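Long-range contact in dipeptide Epimerase (Enterococcus faecalis V583, PDB 3JVA), which belongs to the mandelate racemase/muconate lactonizing group of the enolase superfamily and carries a magnesium ion in its barrel domain: residues 117-131 with 339-351. Residues are numbered along the deposited sequence; the frame is centred on the assembly and turned at random.
Sequences PLYQLLGGYDNQVIT and KPLLELGEAAGLG. With GOL (glycerol), chain M.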
# COMPACT_ATOMS: atom_id res chain seq x y z
N PRO B 117 -7.85 -26.64 40.52
CA PRO B 117 -6.46 -26.30 40.23
C PRO B 117 -6.58 -25.16 39.21
O PRO B 117 -7.52 -25.14 38.42
CB PRO B 117 -5.91 -27.57 39.59
CG PRO B 117 -6.74 -28.65 40.20
CD PRO B 117 -8.12 -28.05 40.19
N LEU B 118 -5.63 -24.24 39.22
CA LEU B 118 -5.71 -23.10 38.31
C LEU B 118 -5.85 -23.44 36.83
O LEU B 118 -6.61 -22.79 36.11
CB LEU B 118 -4.50 -22.18 38.51
CG LEU B 118 -4.46 -20.90 37.67
CD1 LEU B 118 -5.76 -20.09 37.86
CD2 LEU B 118 -3.26 -20.08 38.09
N TYR B 119 -5.13 -24.45 36.35
CA TYR B 119 -5.21 -24.79 34.93
C TYR B 119 -6.63 -25.10 34.46
O TYR B 119 -6.93 -24.97 33.28
CB TYR B 119 -4.27 -25.96 34.59
CG TYR B 119 -4.65 -27.30 35.19
CD1 TYR B 119 -5.67 -28.06 34.63
CD2 TYR B 119 -3.99 -27.80 36.30
CE1 TYR B 119 -6.03 -29.30 35.17
CE2 TYR B 119 -4.34 -29.03 36.85
CZ TYR B 119 -5.35 -29.77 36.28
OH TYR B 119 -5.70 -31.00 36.81
N GLN B 120 -7.51 -25.49 35.38
CA GLN B 120 -8.88 -25.80 35.02
C GLN B 120 -9.67 -24.53 34.74
O GLN B 120 -10.67 -24.54 34.02
CB GLN B 120 -9.57 -26.61 36.12
CG GLN B 120 -8.96 -28.00 36.32
CD GLN B 120 -9.26 -28.95 35.18
OE1 GLN B 120 -9.43 -28.53 34.03
NE2 GLN B 120 -9.32 -30.24 35.48
N LEU B 121 -9.23 -23.41 35.32
CA LEU B 121 -9.90 -22.14 35.10
C LEU B 121 -9.33 -21.39 33.90
O LEU B 121 -9.90 -20.39 33.47
CB LEU B 121 -9.77 -21.24 36.33
CG LEU B 121 -10.45 -21.67 37.63
CD1 LEU B 121 -10.16 -20.65 38.72
CD2 LEU B 121 -11.95 -21.80 37.40
N LEU B 122 -8.21 -21.88 33.37
CA LEU B 122 -7.55 -21.20 32.26
C LEU B 122 -7.62 -21.89 30.89
O LEU B 122 -6.89 -21.49 29.98
CB LEU B 122 -6.08 -20.95 32.62
CG LEU B 122 -5.84 -20.19 33.93
CD1 LEU B 122 -4.34 -20.08 34.20
CD2 LEU B 122 -6.46 -18.79 33.84
N GLY B 123 -8.46 -22.90 30.74
CA GLY B 123 -8.56 -23.58 29.46
C GLY B 123 -8.66 -25.09 29.57
O GLY B 123 -9.25 -25.75 28.72
N GLY B 124 -8.06 -25.64 30.63
CA GLY B 124 -8.09 -27.07 30.90
C GLY B 124 -7.57 -28.05 29.86
O GLY B 124 -7.86 -29.24 29.95
N TYR B 125 -6.79 -27.58 28.90
CA TYR B 125 -6.28 -28.47 27.85
C TYR B 125 -5.45 -29.64 28.38
O TYR B 125 -5.57 -30.76 27.89
CB TYR B 125 -5.46 -27.68 26.83
CG TYR B 125 -5.28 -28.39 25.51
CD1 TYR B 125 -6.37 -28.68 24.70
CD2 TYR B 125 -4.01 -28.75 25.06
CE1 TYR B 125 -6.21 -29.31 23.46
CE2 TYR B 125 -3.84 -29.39 23.83
CZ TYR B 125 -4.94 -29.66 23.04
OH TYR B 125 -4.78 -30.29 21.82
N ASP B 126 -4.61 -29.38 29.38
CA ASP B 126 -3.77 -30.42 29.95
C ASP B 126 -3.50 -30.10 31.42
O ASP B 126 -3.76 -28.98 31.87
CB ASP B 126 -2.45 -30.50 29.19
CG ASP B 126 -1.83 -31.89 29.21
OD1 ASP B 126 -2.14 -32.68 30.12
OD2 ASP B 126 -1.02 -32.18 28.30
N ASN B 127 -2.99 -31.07 32.17
CA ASN B 127 -2.68 -30.86 33.58
C ASN B 127 -1.18 -30.97 33.84
O ASN B 127 -0.75 -31.13 34.98
CB ASN B 127 -3.43 -31.88 34.45
CG ASN B 127 -2.98 -33.30 34.20
OD1 ASN B 127 -2.18 -33.57 33.31
ND2 ASN B 127 -3.49 -34.23 35.00
N GLN B 128 -0.40 -30.88 32.78
CA GLN B 128 1.05 -30.97 32.90
C GLN B 128 1.69 -30.27 31.70
O GLN B 128 1.02 -30.01 30.71
CB GLN B 128 1.49 -32.44 32.94
CG GLN B 128 1.24 -33.18 31.63
CD GLN B 128 1.52 -34.67 31.73
OE1 GLN B 128 1.65 -35.35 30.72
NE2 GLN B 128 1.61 -35.18 32.95
N VAL B 129 2.98 -29.98 31.80
CA VAL B 129 3.68 -29.33 30.70
C VAL B 129 5.17 -29.66 30.73
O VAL B 129 5.78 -29.76 31.79
CB VAL B 129 3.46 -27.80 30.75
CG1 VAL B 129 4.01 -27.22 32.04
CG2 VAL B 129 4.10 -27.14 29.54
N ILE B 130 5.74 -29.85 29.54
CA ILE B 130 7.15 -30.16 29.40
C ILE B 130 7.97 -28.89 29.23
O ILE B 130 7.67 -28.05 28.39
CB ILE B 130 7.40 -31.04 28.15
CG1 ILE B 130 6.68 -32.38 28.32
CG2 ILE B 130 8.90 -31.24 27.95
CD1 ILE B 130 6.68 -33.23 27.06
N THR B 131 9.00 -28.73 30.05
CA THR B 131 9.84 -27.56 29.94
C THR B 131 11.24 -27.92 29.48
O THR B 131 11.69 -29.06 29.64
CB THR B 131 9.98 -26.81 31.28
OG1 THR B 131 10.88 -25.70 31.11
CG2 THR B 131 10.54 -27.73 32.37
N LYS B 339 13.41 -31.55 36.48
CA LYS B 339 12.65 -32.56 35.73
C LYS B 339 11.98 -31.83 34.57
O LYS B 339 11.54 -30.69 34.72
CB LYS B 339 11.57 -33.18 36.62
CG LYS B 339 10.64 -32.16 37.28
CD LYS B 339 9.36 -32.78 37.85
CE LYS B 339 8.37 -31.69 38.32
NZ LYS B 339 6.98 -32.21 38.55
N PRO B 340 11.89 -32.48 33.40
CA PRO B 340 11.25 -31.81 32.26
C PRO B 340 9.73 -31.75 32.35
O PRO B 340 9.11 -30.81 31.85
CB PRO B 340 11.73 -32.64 31.06
CG PRO B 340 11.84 -34.02 31.66
CD PRO B 340 12.52 -33.75 32.98
N LEU B 341 9.12 -32.75 32.98
CA LEU B 341 7.67 -32.79 33.10
C LEU B 341 7.15 -32.16 34.38
O LEU B 341 7.39 -32.66 35.49
CB LEU B 341 7.17 -34.24 33.00
CG LEU B 341 5.65 -34.39 33.03
CD1 LEU B 341 5.03 -33.73 31.81
CD2 LEU B 341 5.29 -35.87 33.07
N LEU B 342 6.43 -31.06 34.23
CA LEU B 342 5.86 -30.37 35.37
C LEU B 342 4.41 -30.82 35.49
O LEU B 342 3.55 -30.41 34.70
CB LEU B 342 5.94 -28.85 35.17
CG LEU B 342 7.31 -28.32 34.71
CD1 LEU B 342 7.24 -26.80 34.54
CD2 LEU B 342 8.39 -28.70 35.71
N GLU B 343 4.14 -31.71 36.45
CA GLU B 343 2.79 -32.22 36.67
C GLU B 343 2.17 -31.33 37.73
O GLU B 343 2.71 -31.20 38.83
CB GLU B 343 2.86 -33.67 37.13
CG GLU B 343 3.67 -34.56 36.20
CD GLU B 343 3.62 -36.02 36.59
OE1 GLU B 343 2.54 -36.64 36.46
OE2 GLU B 343 4.66 -36.55 37.02
N LEU B 344 1.04 -30.72 37.41
CA LEU B 344 0.39 -29.77 38.31
C LEU B 344 -0.44 -30.28 39.49
O LEU B 344 -0.62 -29.55 40.48
CB LEU B 344 -0.42 -28.78 37.47
CG LEU B 344 0.50 -28.11 36.43
CD1 LEU B 344 -0.30 -27.18 35.54
CD2 LEU B 344 1.60 -27.35 37.16
N GLY B 345 -0.96 -31.50 39.41
CA GLY B 345 -1.74 -32.01 40.53
C GLY B 345 -3.13 -31.43 40.67
O GLY B 345 -3.56 -30.60 39.87
N GLU B 346 -3.84 -31.87 41.70
CA GLU B 346 -5.21 -31.43 41.93
C GLU B 346 -5.43 -30.40 43.05
O GLU B 346 -6.57 -30.08 43.36
CB GLU B 346 -6.11 -32.64 42.18
CG GLU B 346 -6.34 -33.49 40.95
CD GLU B 346 -7.07 -32.72 39.86
OE1 GLU B 346 -8.24 -32.36 40.07
OE2 GLU B 346 -6.46 -32.47 38.79
N ALA B 347 -4.34 -29.91 43.64
CA ALA B 347 -4.47 -28.91 44.70
C ALA B 347 -5.13 -27.67 44.09
O ALA B 347 -4.86 -27.33 42.95
CB ALA B 347 -3.09 -28.56 45.26
N ALA B 348 -5.99 -27.00 44.86
CA ALA B 348 -6.67 -25.81 44.34
C ALA B 348 -5.72 -24.65 44.07
O ALA B 348 -4.71 -24.48 44.77
CB ALA B 348 -7.76 -25.37 45.32
N GLY B 349 -6.04 -23.86 43.06
CA GLY B 349 -5.22 -22.72 42.71
C GLY B 349 -3.82 -23.14 42.29
O GLY B 349 -3.65 -24.05 41.47
N LEU B 350 -2.81 -22.47 42.84
CA LEU B 350 -1.42 -22.77 42.53
C LEU B 350 -0.87 -23.93 43.34
O LEU B 350 0.22 -24.43 43.05
CB LEU B 350 -0.55 -21.54 42.78
CG LEU B 350 -0.87 -20.27 41.98
CD1 LEU B 350 -0.05 -19.12 42.51
CD2 LEU B 350 -0.59 -20.51 40.50
N GLY B 351 -1.61 -24.35 44.36
CA GLY B 351 -1.16 -25.45 45.21
C GLY B 351 0.03 -25.02 46.06
O GLY B 351 0.84 -25.85 46.49
C1 GOL M . -12.99 -31.09 39.03
O1 GOL M . -13.86 -32.21 39.13
C2 GOL M . -11.63 -31.55 38.51
O2 GOL M . -11.74 -31.87 37.12
C3 GOL M . -10.60 -30.43 38.70
O3 GOL M . -9.31 -30.86 38.25
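Val129 and Leu342 form the hydrogen-bonded pair of a short antiparallel ladder, Leu342 N giving to Val129 O (2.8 Å) and Val129 N to Leu342 O. Leu344 N to Asn127 O and Thr131 N to Pro340 O (2.8 Å) extend it; proline fits at Pro340, since its carbonyl accepts the bond and its missing N-H costs this ladder nothing. Farther along, Leu118 N meets Gly349 O at 3.0 Å, and Gly349 takes a positive phi of 62° easily because it lacks a side chain.

Side chains pack on both faces of the strand pair. Val129 and Leu342 lie side by side, and Thr131 CG2 also packs on Leu342, while Thr131 OG1 turns to Leu319 N. On the face of Gln128 and Ile130, extended Gln128 lays its CD 3.6 Å from Leu341 CD1. Beyond the strands, Leu118 CD2 touches Leu350 CD2, and the compact apolar ring of Pro117 suits a place against backbone carbonyls, CG lying 3.5 Å from Glu346 O.

Leu344 slides past the Tyr119 ring in the opposite direction (CD1 to CD2, 3.8 Å). Gly345 O, buried without a hydrogen-bonding partner in the model, lies at the ring edge. Tyr119 OH comes 2.6 Å from Glu346 OE2, and glycerol O3 bridges Glu346 OE1 to Gln120 NE2 beside a second subunit.

Strand 341-343 thus borders barrel strand 128-134 through backbone bonds that demand little of residue type, whereas the loop half depends more on particular side chains.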